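Local coordinates for protein ulvan Lyase-PL25 (Pseudoalteromonas sp. PLSV, PDB 5UAM) that cleaves ulvan, the sulfated cell-wall polysaccharide of green seaweeds, as a polysaccharide lyase of family 25 with a beta-propeller fold, at residues Gly27-Leu38 against Ala431-Tyr442. Residues are numbered along the deposited sequence; the frame is centred on the assembly and turned at random.
Sequences GYFADNGVGNPL and AEKVSDEGIKMY
The closing blade of the beta-propeller is completed here, where strand 30-33 from the N-terminal end of the chain pairs antiparallel with strand 439-444 near its C-terminal end. Gly33 and Ile439 exchange two backbone bonds: Gly33 N gives to Ile439 O, and Ile439 N returns to Gly33 O at 2.9 Å. Gly438 also faces Gly33, making a G1 beta bulge, and a water accepts from Gly438 N while donating weakly to Asn32 O. Further along, Phe29 N meets Met441 O and Met441 N meets Ala30 O. With strands 428-433 and 412-415 this makes a four-stranded blade sewn from both chain ends, the "velcro" closure of propellers. Beside helix 454-460, with CG between the backbone N and the carbonyl carbon (chi1 52°), the Tyr28 ring lies where Lys440 CD can cover one face, 3.7 Å from the ring centroid. Tyr28 CB rests over the centre of the Tyr442 ring; the two rings meet offset edge-to-face, planes at 67°. Replacing Tyr28 with an alanine would probably leave the Lys440 methylenes without their aromatic platform and Tyr442 without its edge-on ring partner. Tyr442 OH in turn donates to Glu432 OE1 at 2.6 Å. Inside, Met441 CB lies over one face of the Phe29 ring toward its rim, and the bent thioether brings SD to 3.8 Å from Pro37 CB and CE tip to tip with Leu38 CD1, while Pro37 CG touches Ala431 CB and Ile439 CD1. Toward the probable substrate site, in one of its two conformers Lys433 NZ donates to Asn36 OD1 (3.1 Å) from above the amide plane; Asn36 probably binds substrate, its backbone N bonded to OD1 of Asn98, another probable substrate-binding residue.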
loop_
_atom_site.group_PDB
_atom_site.type_symbol
_atom_site.label_atom_id
_atom_site.label_comp_id
_atom_site.label_asym_id
_atom_site.label_seq_id
_atom_site.Cartn_x
_atom_site.Cartn_y
_atom_site.Cartn_z
ATOM N N GLY A 27 -6.586 -23.949 1.972
ATOM C CA GLY A 27 -6.242 -22.830 1.103
ATOM C C GLY A 27 -5.442 -21.724 1.754
ATOM O O GLY A 27 -4.870 -20.876 1.053
ATOM N N TYR A 28 -5.399 -21.694 3.083
ATOM C CA TYR A 28 -4.757 -20.641 3.837
ATOM C C TYR A 28 -3.449 -21.155 4.430
ATOM O O TYR A 28 -3.320 -22.344 4.739
ATOM C CB TYR A 28 -5.701 -20.098 4.922
ATOM C CG TYR A 28 -6.295 -21.163 5.810
ATOM C CD1 TYR A 28 -7.416 -21.867 5.427
ATOM C CD2 TYR A 28 -5.741 -21.448 7.048
ATOM C CE1 TYR A 28 -7.961 -22.853 6.250
ATOM C CE2 TYR A 28 -6.271 -22.410 7.869
ATOM C CZ TYR A 28 -7.390 -23.112 7.475
ATOM O OH TYR A 28 -7.966 -24.103 8.262
ATOM N N PHE A 29 -2.484 -20.250 4.573
ATOM C CA PHE A 29 -1.170 -20.593 5.095
ATOM C C PHE A 29 -0.963 -20.153 6.537
ATOM O O PHE A 29 0.034 -20.545 7.144
ATOM C CB PHE A 29 -0.056 -20.014 4.207
ATOM C CG PHE A 29 0.010 -18.503 4.208
ATOM C CD1 PHE A 29 0.721 -17.825 5.184
ATOM C CD2 PHE A 29 -0.621 -17.770 3.221
ATOM C CE1 PHE A 29 0.766 -16.451 5.197
ATOM C CE2 PHE A 29 -0.571 -16.382 3.223
ATOM C CZ PHE A 29 0.117 -15.724 4.224
ATOM N N ALA A 30 -1.884 -19.360 7.090
ATOM C CA ALA A 30 -1.856 -18.926 8.474
ATOM C C ALA A 30 -3.272 -18.533 8.863
ATOM O O ALA A 30 -4.107 -18.230 8.007
ATOM C CB ALA A 30 -0.914 -17.733 8.668
ATOM N N ASP A 31 -3.536 -18.536 10.169
ATOM C CA ASP A 31 -4.884 -18.251 10.653
ATOM C C ASP A 31 -4.890 -17.303 11.849
ATOM O O ASP A 31 -5.808 -17.350 12.668
ATOM C CB ASP A 31 -5.632 -19.537 10.991
ATOM C CG ASP A 31 -4.953 -20.357 12.064
ATOM O OD1 ASP A 31 -3.898 -19.940 12.573
ATOM O OD2 ASP A 31 -5.518 -21.416 12.404
ATOM N N ASN A 32 -3.908 -16.397 11.929
ATOM C CA ASN A 32 -3.773 -15.506 13.078
ATOM C C ASN A 32 -3.749 -14.027 12.706
ATOM O O ASN A 32 -3.332 -13.210 13.524
ATOM C CB ASN A 32 -2.533 -15.852 13.909
ATOM C CG ASN A 32 -1.245 -15.636 13.166
ATOM O OD1 ASN A 32 -1.217 -15.439 11.950
ATOM N ND2 ASN A 32 -0.133 -15.655 13.916
ATOM N N GLY A 33 -4.230 -13.641 11.527
ATOM C CA GLY A 33 -4.292 -12.229 11.211
ATOM C C GLY A 33 -5.241 -11.489 12.136
ATOM O O GLY A 33 -6.172 -12.064 12.684
ATOM N N VAL A 34 -5.002 -10.176 12.300
ATOM C CA VAL A 34 -5.888 -9.319 13.081
ATOM C C VAL A 34 -6.209 -8.041 12.317
ATOM O O VAL A 34 -5.442 -7.579 11.469
ATOM C CB VAL A 34 -5.358 -8.946 14.485
ATOM C CG1 VAL A 34 -4.955 -10.191 15.239
ATOM C CG2 VAL A 34 -4.216 -7.962 14.412
ATOM N N GLY A 35 -7.362 -7.462 12.657
ATOM C CA GLY A 35 -7.727 -6.156 12.108
ATOM C C GLY A 35 -7.871 -6.217 10.603
ATOM O O GLY A 35 -8.609 -7.048 10.071
ATOM N N ASN A 36 -7.185 -5.315 9.902
ATOM C CA ASN A 36 -6.958 -5.418 8.459
ATOM C C ASN A 36 -5.537 -5.925 8.295
ATOM O O ASN A 36 -4.585 -5.160 8.524
ATOM C CB ASN A 36 -7.083 -4.054 7.771
ATOM C CG ASN A 36 -8.446 -3.492 7.818
ATOM O OD1 ASN A 36 -9.443 -4.207 7.926
ATOM N ND2 ASN A 36 -8.524 -2.171 7.734
ATOM N N PRO A 37 -5.308 -7.191 7.943
ATOM C CA PRO A 37 -3.935 -7.698 7.988
ATOM C C PRO A 37 -3.060 -7.282 6.829
ATOM O O PRO A 37 -1.842 -7.481 6.906
ATOM C CB PRO A 37 -4.108 -9.217 7.997
ATOM C CG PRO A 37 -5.458 -9.441 8.560
ATOM C CD PRO A 37 -6.293 -8.281 8.044
ATOM N N LEU A 38 -3.661 -6.693 5.794
ATOM C CA LEU A 38 -3.015 -6.339 4.541
ATOM C C LEU A 38 -3.685 -5.090 4.003
ATOM O O LEU A 38 -4.849 -4.816 4.306
ATOM C CB LEU A 38 -3.258 -7.422 3.491
ATOM C CG LEU A 38 -2.766 -8.832 3.790
ATOM C CD1 LEU A 38 -3.418 -9.805 2.824
ATOM C CD2 LEU A 38 -1.266 -8.896 3.699
ATOM N N ALA A 431 -6.679 -11.559 2.973
ATOM C CA ALA A 431 -7.104 -11.847 4.343
ATOM C C ALA A 431 -8.616 -11.959 4.386
ATOM O O ALA A 431 -9.328 -11.061 3.935
ATOM C CB ALA A 431 -6.630 -10.733 5.284
ATOM N N GLU A 432 -9.106 -13.061 4.942
ATOM C CA GLU A 432 -10.540 -13.348 5.007
ATOM C C GLU A 432 -11.063 -12.796 6.331
ATOM O O GLU A 432 -11.076 -13.474 7.362
ATOM C CB GLU A 432 -10.768 -14.857 4.902
ATOM C CG GLU A 432 -12.206 -15.321 4.994
ATOM C CD GLU A 432 -12.310 -16.819 5.091
ATOM O OE1 GLU A 432 -11.280 -17.481 5.349
ATOM O OE2 GLU A 432 -13.412 -17.340 4.899
ATOM N N LYS A 433 -11.483 -11.534 6.317
ATOM C CA LYS A 433 -11.966 -10.883 7.527
ATOM C C LYS A 433 -13.356 -11.392 7.873
ATOM O O LYS A 433 -14.300 -11.227 7.093
ATOM C CB LYS A 433 -12.010 -9.377 7.316
ATOM C CG LYS A 433 -10.657 -8.780 7.009
ATOM C CD LYS A 433 -10.699 -7.274 7.033
ATOM C CE LYS A 433 -11.445 -6.720 5.845
ATOM N NZ LYS A 433 -11.456 -5.228 5.847
ATOM N N VAL A 434 -13.483 -11.995 9.052
ATOM C CA VAL A 434 -14.761 -12.467 9.564
ATOM C C VAL A 434 -14.999 -11.751 10.883
ATOM O O VAL A 434 -15.911 -10.930 11.000
ATOM C CB VAL A 434 -14.765 -13.994 9.718
ATOM C CG1 VAL A 434 -16.111 -14.491 10.205
ATOM C CG2 VAL A 434 -14.438 -14.623 8.388
ATOM N N SER A 435 -14.189 -12.055 11.891
ATOM C CA SER A 435 -14.072 -11.160 13.030
ATOM C C SER A 435 -12.775 -10.394 12.869
ATOM O O SER A 435 -12.170 -10.386 11.799
ATOM C CB SER A 435 -14.110 -11.927 14.340
ATOM O OG SER A 435 -12.949 -12.694 14.463
ATOM N N ASP A 436 -12.342 -9.722 13.926
ATOM C CA ASP A 436 -11.095 -8.980 13.814
ATOM C C ASP A 436 -9.891 -9.733 14.362
ATOM O O ASP A 436 -8.798 -9.167 14.410
ATOM C CB ASP A 436 -11.226 -7.585 14.418
ATOM C CG ASP A 436 -11.630 -7.598 15.848
ATOM O OD1 ASP A 436 -11.692 -8.678 16.470
ATOM O OD2 ASP A 436 -11.906 -6.488 16.362
ATOM N N GLU A 437 -10.036 -11.009 14.710
ATOM C CA GLU A 437 -8.896 -11.838 15.084
ATOM C C GLU A 437 -9.038 -13.203 14.430
ATOM O O GLU A 437 -10.087 -13.545 13.889
ATOM C CB GLU A 437 -8.734 -11.955 16.596
ATOM C CG GLU A 437 -8.592 -10.612 17.320
ATOM C CD GLU A 437 -8.419 -10.786 18.814
ATOM O OE1 GLU A 437 -7.649 -11.678 19.223
ATOM O OE2 GLU A 437 -9.065 -10.051 19.578
ATOM N N GLY A 438 -7.953 -13.973 14.449
ATOM C CA GLY A 438 -7.997 -15.307 13.862
ATOM C C GLY A 438 -8.248 -15.319 12.370
ATOM O O GLY A 438 -8.898 -16.233 11.849
ATOM N N ILE A 439 -7.736 -14.325 11.660
ATOM C CA ILE A 439 -8.055 -14.141 10.257
ATOM C C ILE A 439 -7.187 -15.051 9.404
ATOM O O ILE A 439 -5.952 -15.064 9.528
ATOM C CB ILE A 439 -7.868 -12.663 9.865
ATOM C CG1 ILE A 439 -8.873 -11.799 10.607
ATOM C CG2 ILE A 439 -8.025 -12.481 8.353
ATOM C CD1 ILE A 439 -8.635 -10.327 10.487
ATOM N N LYS A 440 -7.833 -15.800 8.517
ATOM C CA LYS A 440 -7.138 -16.707 7.615
ATOM C C LYS A 440 -6.506 -15.943 6.462
ATOM O O LYS A 440 -7.112 -15.034 5.873
ATOM C CB LYS A 440 -8.084 -17.784 7.095
ATOM C CG LYS A 440 -8.526 -18.722 8.190
ATOM C CD LYS A 440 -9.477 -19.783 7.638
ATOM C CE LYS A 440 -9.934 -20.761 8.705
ATOM N NZ LYS A 440 -10.886 -20.130 9.653
ATOM N N MET A 441 -5.256 -16.295 6.185
ATOM C CA MET A 441 -4.401 -15.614 5.221
ATOM C C MET A 441 -4.156 -16.533 4.034
ATOM O O MET A 441 -3.814 -17.716 4.212
ATOM C CB MET A 441 -3.072 -15.283 5.879
ATOM C CG MET A 441 -3.162 -14.470 7.154
ATOM S SD MET A 441 -4.010 -12.890 6.935
ATOM C CE MET A 441 -3.018 -12.162 5.620
ATOM N N TYR A 442 -4.288 -15.987 2.833
ATOM C CA TYR A 442 -4.204 -16.754 1.605
ATOM C C TYR A 442 -3.218 -16.117 0.641
ATOM O O TYR A 442 -3.191 -14.898 0.485
ATOM C CB TYR A 442 -5.546 -16.834 0.895
ATOM C CG TYR A 442 -6.687 -17.443 1.699
ATOM C CD1 TYR A 442 -7.269 -16.755 2.752
ATOM C CD2 TYR A 442 -7.181 -18.707 1.395
ATOM C CE1 TYR A 442 -8.335 -17.308 3.473
ATOM C CE2 TYR A 442 -8.248 -19.262 2.110
ATOM C CZ TYR A 442 -8.803 -18.562 3.160
ATOM O OH TYR A 442 -9.845 -19.123 3.870
HETATM O O HOH W 1 -5.315 -13.539 15.669
HETATM O O HOH W 2 -11.228 -7.726 10.627
#